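Long-range contact in trigger factor (PDB 2NSA), which probably acts as a chaperone that keeps newly made proteins in an open conformation and isomerises peptidyl-prolyl bonds, this chain being its C-terminal chaperone domain: residues D95-K105 with W148-L159. Residues are numbered along the deposited sequence; the frame is centred on the assembly and turned at random.
Sequences DRVIEVLAQEK and WAILKRKVLDLL
Trp148 packs its six-membered ring against the turn formed by Asp95, Ile98 and Glu99, with Glu99 N at the ring's edge. With CG anti to the backbone N (chi1 174°), the indole reaches across to helix 77-105, where CH2 meets Ile98 CG2 at 3.6 Å and CZ2 lies 3.4 Å from Asp95 OD1, the carboxylate standing 74° from the ring plane. The pyrrole N-H is spent on a water in the plane of the ring, 3.0 Å from NE1; the same water donates to Asp95 OD1 and accepts from Lys152 NZ, so three polar ends share one mediator. With alanine in place of Trp148, Ile98 CG2 would probably lose its aromatic neighbour, a gap would open beside Asp95 and the water would be left without one of its two donors. Leu151 then sets its branched end against the methyl of Ala102. Lys152 runs out fully extended, its aliphatic chain passing Ile98 CD1 (3.8 Å from CE) before the ammonium reaches the water. At the middle of the crossing Val155 spreads its two methyls over neighbouring residues of helix 77-105: CG2 presses on Ala102 CB at 3.7 Å, while CG1 touches Leu101 CB. Farther on, Leu158 grazes the chain of Lys105, and Leu159 divides its methyls, CD1 on Leu101 CD1 (3.7 Å) and CD2 on Lys105 CE; the Lys105 ammonium goes on to a salt bridge with Glu162. Small Ala102 sits where the helices, their local axes 9.6 Å apart and inclined at 74°, come together. Helix 6-12, through Leu6, and helix 25-36, through Leu33 and Leu34, join this crossing as a four-helix cluster in the all-helical C-terminal chaperone domain.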
ATOM      1  N   ASP A  95      -2.402  -2.472   5.967  1.00 11.91           N
ATOM      2  CA  ASP A  95      -1.132  -2.179   6.613  1.00 11.68           C
ATOM      3  C   ASP A  95      -0.825  -3.159   7.744  1.00 12.02           C
ATOM      4  O   ASP A  95       0.329  -3.534   7.940  1.00 13.64           O
ATOM      5  CB  ASP A  95      -1.090  -0.727   7.097  1.00 13.36           C
ATOM      6  CG  ASP A  95      -1.024   0.262   5.942  1.00 15.30           C
ATOM      7  OD1 ASP A  95      -0.759  -0.174   4.802  1.00 16.39           O
ATOM      8  OD2 ASP A  95      -1.229   1.477   6.173  1.00 15.83           O
ATOM      9  N   ARG A  96      -1.844  -3.586   8.485  1.00 10.84           N
ATOM     10  CA  ARG A  96      -1.619  -4.555   9.552  1.00 11.21           C
ATOM     11  C   ARG A  96      -1.143  -5.884   8.943  1.00 13.06           C
ATOM     12  O   ARG A  96      -0.178  -6.493   9.431  1.00 13.20           O
ATOM     13  CB  ARG A  96      -2.904  -4.784  10.351  1.00 12.02           C
ATOM     14  CG  ARG A  96      -2.823  -5.958  11.330  1.00 15.86           C
ATOM     15  CD  ARG A  96      -1.773  -5.757  12.405  1.00 20.37           C
ATOM     16  NE  ARG A  96      -1.840  -6.854  13.375  1.00 23.05           N
ATOM     17  CZ  ARG A  96      -0.893  -7.147  14.261  1.00 28.17           C
ATOM     18  NH1 ARG A  96       0.220  -6.426  14.318  1.00 31.75           N
ATOM     19  NH2 ARG A  96      -1.057  -8.172  15.086  1.00 29.15           N
ATOM     20  N   VAL A  97      -1.810  -6.333   7.882  1.00 12.45           N
ATOM     21  CA  VAL A  97      -1.435  -7.592   7.225  1.00 13.53           C
ATOM     22  C   VAL A  97       0.003  -7.539   6.710  1.00 13.94           C
ATOM     23  O   VAL A  97       0.776  -8.490   6.883  1.00 13.63           O
ATOM     24  CB  VAL A  97      -2.376  -7.920   6.035  1.00 16.25           C
ATOM     25  CG1 VAL A  97      -1.901  -9.190   5.324  1.00 22.77           C
ATOM     26  CG2 VAL A  97      -3.790  -8.103   6.536  1.00 21.36           C
ATOM     27  N   ILE A  98       0.365  -6.422   6.088  1.00 11.51           N
ATOM     28  CA  ILE A  98       1.710  -6.261   5.540  1.00 12.80           C
ATOM     29  C   ILE A  98       2.755  -6.265   6.646  1.00 12.98           C
ATOM     30  O   ILE A  98       3.800  -6.930   6.537  1.00 12.46           O
ATOM     31  CB  ILE A  98       1.809  -4.957   4.706  1.00 13.63           C
ATOM     32  CG1 ILE A  98       0.985  -5.126   3.427  1.00 16.73           C
ATOM     33  CG2 ILE A  98       3.263  -4.644   4.361  1.00 15.88           C
ATOM     34  CD1 ILE A  98       0.628  -3.837   2.732  1.00 19.59           C
ATOM     35  N   GLU A  99       2.465  -5.542   7.721  1.00 11.63           N
ATOM     36  CA  GLU A  99       3.395  -5.470   8.847  1.00 13.24           C
ATOM     37  C   GLU A  99       3.593  -6.853   9.470  1.00 14.79           C
ATOM     38  O   GLU A  99       4.727  -7.260   9.753  1.00 14.28           O
ATOM     39  CB  GLU A  99       2.885  -4.471   9.893  1.00 16.13           C
ATOM     40  CG  GLU A  99       3.941  -4.096  10.914  1.00 21.04           C
ATOM     41  CD  GLU A  99       3.581  -2.843  11.696  1.00 20.97           C
ATOM     42  OE1 GLU A  99       3.711  -1.720  11.146  1.00 20.60           O
ATOM     43  OE2 GLU A  99       3.161  -2.987  12.857  1.00 20.14           O
ATOM     44  N   VAL A 100       2.497  -7.581   9.657  1.00 13.53           N
ATOM     45  CA  VAL A 100       2.574  -8.920  10.233  1.00 15.03           C
ATOM     46  C   VAL A 100       3.327  -9.872   9.311  1.00 14.51           C
ATOM     47  O   VAL A 100       4.126 -10.679   9.785  1.00 16.25           O
ATOM     48  CB  VAL A 100       1.177  -9.501  10.526  1.00 14.94           C
ATOM     49  CG1 VAL A 100       1.290 -10.980  10.908  1.00 17.40           C
ATOM     50  CG2 VAL A 100       0.538  -8.738  11.678  1.00 16.78           C
ATOM     51  N   LEU A 101       3.079  -9.798   8.007  1.00 11.63           N
ATOM     52  CA  LEU A 101       3.793 -10.692   7.098  1.00 13.93           C
ATOM     53  C   LEU A 101       5.283 -10.370   7.117  1.00 14.20           C
ATOM     54  O   LEU A 101       6.117 -11.275   7.026  1.00 15.76           O
ATOM     55  CB  LEU A 101       3.243 -10.592   5.668  1.00 14.57           C
ATOM     56  CG  LEU A 101       1.845 -11.208   5.520  1.00 17.68           C
ATOM     57  CD1 LEU A 101       1.252 -10.868   4.161  1.00 19.83           C
ATOM     58  CD2 LEU A 101       1.941 -12.723   5.703  1.00 21.02           C
ATOM     59  N   ALA A 102       5.635  -9.095   7.254  1.00 12.89           N
ATOM     60  CA  ALA A 102       7.051  -8.742   7.287  1.00 14.44           C
ATOM     61  C   ALA A 102       7.682  -9.378   8.518  1.00 15.36           C
ATOM     62  O   ALA A 102       8.785  -9.919   8.449  1.00 16.65           O
ATOM     63  CB  ALA A 102       7.236  -7.229   7.316  1.00 14.70           C
ATOM     64  N   GLN A 103       6.982  -9.328   9.646  1.00 15.09           N
ATOM     65  CA  GLN A 103       7.518  -9.927  10.865  1.00 16.75           C
ATOM     66  C   GLN A 103       7.589 -11.444  10.724  1.00 18.19           C
ATOM     67  O   GLN A 103       8.582 -12.060  11.112  1.00 18.64           O
ATOM     68  CB  GLN A 103       6.650  -9.554  12.071  1.00 17.35           C
ATOM     69  CG  GLN A 103       6.509  -8.059  12.252  1.00 20.81           C
ATOM     70  CD  GLN A 103       5.472  -7.691  13.282  1.00 18.73           C
ATOM     71  OE1 GLN A 103       4.597  -8.486  13.609  1.00 21.35           O
ATOM     72  NE2 GLN A 103       5.551  -6.464  13.789  1.00 22.21           N
ATOM     73  N   GLU A 104       6.554 -12.054  10.159  1.00 14.19           N
ATOM     74  CA  GLU A 104       6.560 -13.503  10.003  1.00 17.11           C
ATOM     75  C   GLU A 104       7.624 -13.990   9.032  1.00 17.94           C
ATOM     76  O   GLU A 104       8.149 -15.094   9.187  1.00 18.19           O
ATOM     77  CB  GLU A 104       5.189 -14.005   9.556  1.00 17.93           C
ATOM     78  CG  GLU A 104       4.114 -13.781  10.597  1.00 20.69           C
ATOM     79  CD  GLU A 104       2.775 -14.331  10.181  1.00 25.05           C
ATOM     80  OE1 GLU A 104       2.548 -14.500   8.967  1.00 26.93           O
ATOM     81  OE2 GLU A 104       1.944 -14.582  11.075  1.00 28.99           O
ATOM     82  N   LYS A 105       7.950 -13.168   8.041  1.00 16.50           N
ATOM     83  CA  LYS A 105       8.950 -13.538   7.044  1.00 18.22           C
ATOM     84  C   LYS A 105      10.370 -13.090   7.361  1.00 17.12           C
ATOM     85  O   LYS A 105      11.300 -13.405   6.613  1.00 18.94           O
ATOM     86  CB  LYS A 105       8.544 -12.982   5.680  1.00 18.75           C
ATOM     87  CG  LYS A 105       7.327 -13.666   5.096  1.00 20.23           C
ATOM     88  CD  LYS A 105       7.010 -13.107   3.732  1.00 22.22           C
ATOM     89  CE  LYS A 105       6.123 -14.061   2.968  1.00 23.48           C
ATOM     90  NZ  LYS A 105       6.804 -15.381   2.822  1.00 24.70           N
ATOM     91  N   TRP A 148       8.738   2.252   5.293  1.00 14.06           N
ATOM     92  CA  TRP A 148       7.517   1.493   5.062  1.00 14.61           C
ATOM     93  C   TRP A 148       7.331   1.173   3.588  1.00 15.18           C
ATOM     94  O   TRP A 148       6.961   0.054   3.232  1.00 14.81           O
ATOM     95  CB  TRP A 148       6.299   2.260   5.568  1.00 15.31           C
ATOM     96  CG  TRP A 148       5.012   1.582   5.213  1.00 16.37           C
ATOM     97  CD1 TRP A 148       4.111   1.976   4.267  1.00 15.77           C
ATOM     98  CD2 TRP A 148       4.481   0.391   5.803  1.00 15.13           C
ATOM     99  NE1 TRP A 148       3.046   1.108   4.232  1.00 17.08           N
ATOM    100  CE2 TRP A 148       3.245   0.125   5.166  1.00 14.04           C
ATOM    101  CE3 TRP A 148       4.926  -0.475   6.810  1.00 17.48           C
ATOM    102  CZ2 TRP A 148       2.448  -0.974   5.502  1.00 17.35           C
ATOM    103  CZ3 TRP A 148       4.133  -1.569   7.146  1.00 19.11           C
ATOM    104  CH2 TRP A 148       2.904  -1.805   6.490  1.00 16.87           C
ATOM    105  N   ALA A 149       7.574   2.155   2.724  1.00 12.16           N
ATOM    106  CA  ALA A 149       7.428   1.928   1.287  1.00 13.66           C
ATOM    107  C   ALA A 149       8.304   0.768   0.835  1.00 13.78           C
ATOM    108  O   ALA A 149       7.866  -0.093   0.070  1.00 13.49           O
ATOM    109  CB  ALA A 149       7.797   3.179   0.512  1.00 13.80           C
ATOM    110  N   ILE A 150       9.550   0.756   1.300  1.00 14.90           N
ATOM    111  CA  ILE A 150      10.477  -0.311   0.934  1.00 13.89           C
ATOM    112  C   ILE A 150      10.023  -1.661   1.485  1.00 14.39           C
ATOM    113  O   ILE A 150      10.011  -2.661   0.761  1.00 14.27           O
ATOM    114  CB  ILE A 150      11.900  -0.017   1.447  1.00 15.15           C
ATOM    115  CG1 ILE A 150      12.428   1.272   0.798  1.00 15.06           C
ATOM    116  CG2 ILE A 150      12.813  -1.199   1.126  1.00 16.86           C
ATOM    117  CD1 ILE A 150      13.721   1.777   1.425  1.00 17.16           C
ATOM    118  N   LEU A 151       9.640  -1.682   2.760  1.00 14.18           N
ATOM    119  CA  LEU A 151       9.192  -2.909   3.416  1.00 13.44           C
ATOM    120  C   LEU A 151       7.981  -3.513   2.713  1.00 14.55           C
ATOM    121  O   LEU A 151       7.941  -4.714   2.440  1.00 14.44           O
ATOM    122  CB  LEU A 151       8.840  -2.625   4.881  1.00 14.04           C
ATOM    123  CG  LEU A 151       8.490  -3.835   5.741  1.00 14.81           C
ATOM    124  CD1 LEU A 151       9.786  -4.586   6.075  1.00 19.63           C
ATOM    125  CD2 LEU A 151       7.823  -3.385   7.030  1.00 16.15           C
ATOM    126  N   LYS A 152       6.990  -2.671   2.440  1.00 12.44           N
ATOM    127  CA  LYS A 152       5.767  -3.090   1.774  1.00 13.10           C
ATOM    128  C   LYS A 152       6.067  -3.670   0.398  1.00 14.13           C
ATOM    129  O   LYS A 152       5.523  -4.714   0.032  1.00 13.87           O
ATOM    130  CB  LYS A 152       4.829  -1.889   1.657  1.00 14.37           C
ATOM    131  CG  LYS A 152       3.557  -2.136   0.887  1.00 16.47           C
ATOM    132  CD  LYS A 152       2.676  -0.896   0.974  1.00 19.18           C
ATOM    133  CE  LYS A 152       1.357  -1.084   0.276  1.00 20.84           C
ATOM    134  NZ  LYS A 152       0.599   0.201   0.271  1.00 21.81           N
ATOM    135  N   ARG A 153       6.940  -3.010  -0.358  1.00 13.20           N
ATOM    136  CA  ARG A 153       7.289  -3.508  -1.685  1.00 15.21           C
ATOM    137  C   ARG A 153       7.947  -4.880  -1.594  1.00 14.98           C
ATOM    138  O   ARG A 153       7.649  -5.769  -2.393  1.00 14.95           O
ATOM    139  CB  ARG A 153       8.230  -2.540  -2.417  1.00 18.70           C
ATOM    140  CG  ARG A 153       8.625  -3.019  -3.813  1.00 22.98           C
ATOM    141  CD  ARG A 153       7.401  -3.318  -4.683  1.00 30.58           C
ATOM    142  NE  ARG A 153       6.711  -2.117  -5.147  1.00 34.41           N
ATOM    143  CZ  ARG A 153       7.201  -1.264  -6.042  1.00 36.61           C
ATOM    144  NH1 ARG A 153       8.398  -1.471  -6.580  1.00 36.83           N
ATOM    145  NH2 ARG A 153       6.488  -0.206  -6.411  1.00 36.43           N
ATOM    146  N   LYS A 154       8.828  -5.063  -0.619  1.00 15.35           N
ATOM    147  CA  LYS A 154       9.501  -6.346  -0.473  1.00 16.24           C
ATOM    148  C   LYS A 154       8.521  -7.449  -0.089  1.00 14.64           C
ATOM    149  O   LYS A 154       8.591  -8.557  -0.616  1.00 14.99           O
ATOM    150  CB  LYS A 154      10.634  -6.227   0.550  1.00 18.03           C
ATOM    151  CG  LYS A 154      11.761  -5.348   0.025  1.00 21.15           C
ATOM    152  CD  LYS A 154      12.645  -4.780   1.113  1.00 28.46           C
ATOM    153  CE  LYS A 154      13.378  -5.864   1.852  1.00 27.09           C
ATOM    154  NZ  LYS A 154      14.439  -5.286   2.722  1.00 23.44           N
ATOM    155  N   VAL A 155       7.591  -7.146   0.810  1.00 13.14           N
ATOM    156  CA  VAL A 155       6.614  -8.143   1.216  1.00 14.58           C
ATOM    157  C   VAL A 155       5.717  -8.521   0.040  1.00 15.04           C
ATOM    158  O   VAL A 155       5.478  -9.704  -0.206  1.00 14.96           O
ATOM    159  CB  VAL A 155       5.757  -7.639   2.403  1.00 13.86           C
ATOM    160  CG1 VAL A 155       4.617  -8.615   2.690  1.00 15.69           C
ATOM    161  CG2 VAL A 155       6.637  -7.494   3.639  1.00 15.67           C
ATOM    162  N   LEU A 156       5.229  -7.529  -0.699  1.00 14.11           N
ATOM    163  CA  LEU A 156       4.372  -7.830  -1.844  1.00 15.15           C
ATOM    164  C   LEU A 156       5.108  -8.663  -2.894  1.00 15.40           C
ATOM    165  O   LEU A 156       4.562  -9.644  -3.405  1.00 16.69           O
ATOM    166  CB  LEU A 156       3.854  -6.542  -2.482  1.00 16.04           C
ATOM    167  CG  LEU A 156       2.960  -5.706  -1.562  1.00 15.01           C
ATOM    168  CD1 LEU A 156       2.660  -4.389  -2.264  1.00 17.09           C
ATOM    169  CD2 LEU A 156       1.675  -6.450  -1.223  1.00 17.38           C
ATOM    170  N   ASP A 157       6.343  -8.282  -3.212  1.00 14.62           N
ATOM    171  CA  ASP A 157       7.121  -9.018  -4.211  1.00 16.17           C
ATOM    172  C   ASP A 157       7.336 -10.468  -3.785  1.00 16.20           C
ATOM    173  O   ASP A 157       7.208 -11.385  -4.598  1.00 19.05           O
ATOM    174  CB  ASP A 157       8.465  -8.334  -4.459  1.00 16.92           C
ATOM    175  CG  ASP A 157       8.332  -7.067  -5.297  1.00 19.00           C
ATOM    176  OD1 ASP A 157       7.218  -6.783  -5.775  1.00 21.20           O
ATOM    177  OD2 ASP A 157       9.344  -6.364  -5.480  1.00 25.98           O
ATOM    178  N   LEU A 158       7.665 -10.678  -2.513  1.00 16.39           N
ATOM    179  CA  LEU A 158       7.874 -12.036  -2.014  1.00 17.91           C
ATOM    180  C   LEU A 158       6.606 -12.872  -2.144  1.00 19.41           C
ATOM    181  O   LEU A 158       6.659 -14.038  -2.546  1.00 21.33           O
ATOM    182  CB  LEU A 158       8.324 -12.008  -0.551  1.00 19.04           C
ATOM    183  CG  LEU A 158       9.780 -11.625  -0.290  1.00 21.40           C
ATOM    184  CD1 LEU A 158       9.980 -11.353   1.197  1.00 21.99           C
ATOM    185  CD2 LEU A 158      10.697 -12.756  -0.754  1.00 24.36           C
ATOM    186  N   LEU A 159       5.460 -12.297  -1.795  1.00 18.84           N
ATOM    187  CA  LEU A 159       4.216 -13.043  -1.907  1.00 17.49           C
ATOM    188  C   LEU A 159       3.936 -13.416  -3.359  1.00 20.81           C
ATOM    189  O   LEU A 159       3.584 -14.557  -3.654  1.00 20.11           O
ATOM    190  CB  LEU A 159       3.042 -12.238  -1.341  1.00 19.35           C
ATOM    191  CG  LEU A 159       3.074 -11.968   0.165  1.00 19.34           C
ATOM    192  CD1 LEU A 159       1.893 -11.076   0.534  1.00 21.06           C
ATOM    193  CD2 LEU A 159       3.022 -13.278   0.947  1.00 21.49           C
TER
HETATM  194  O   HOH W   1       0.374   1.372   3.000  1.00 20.50           O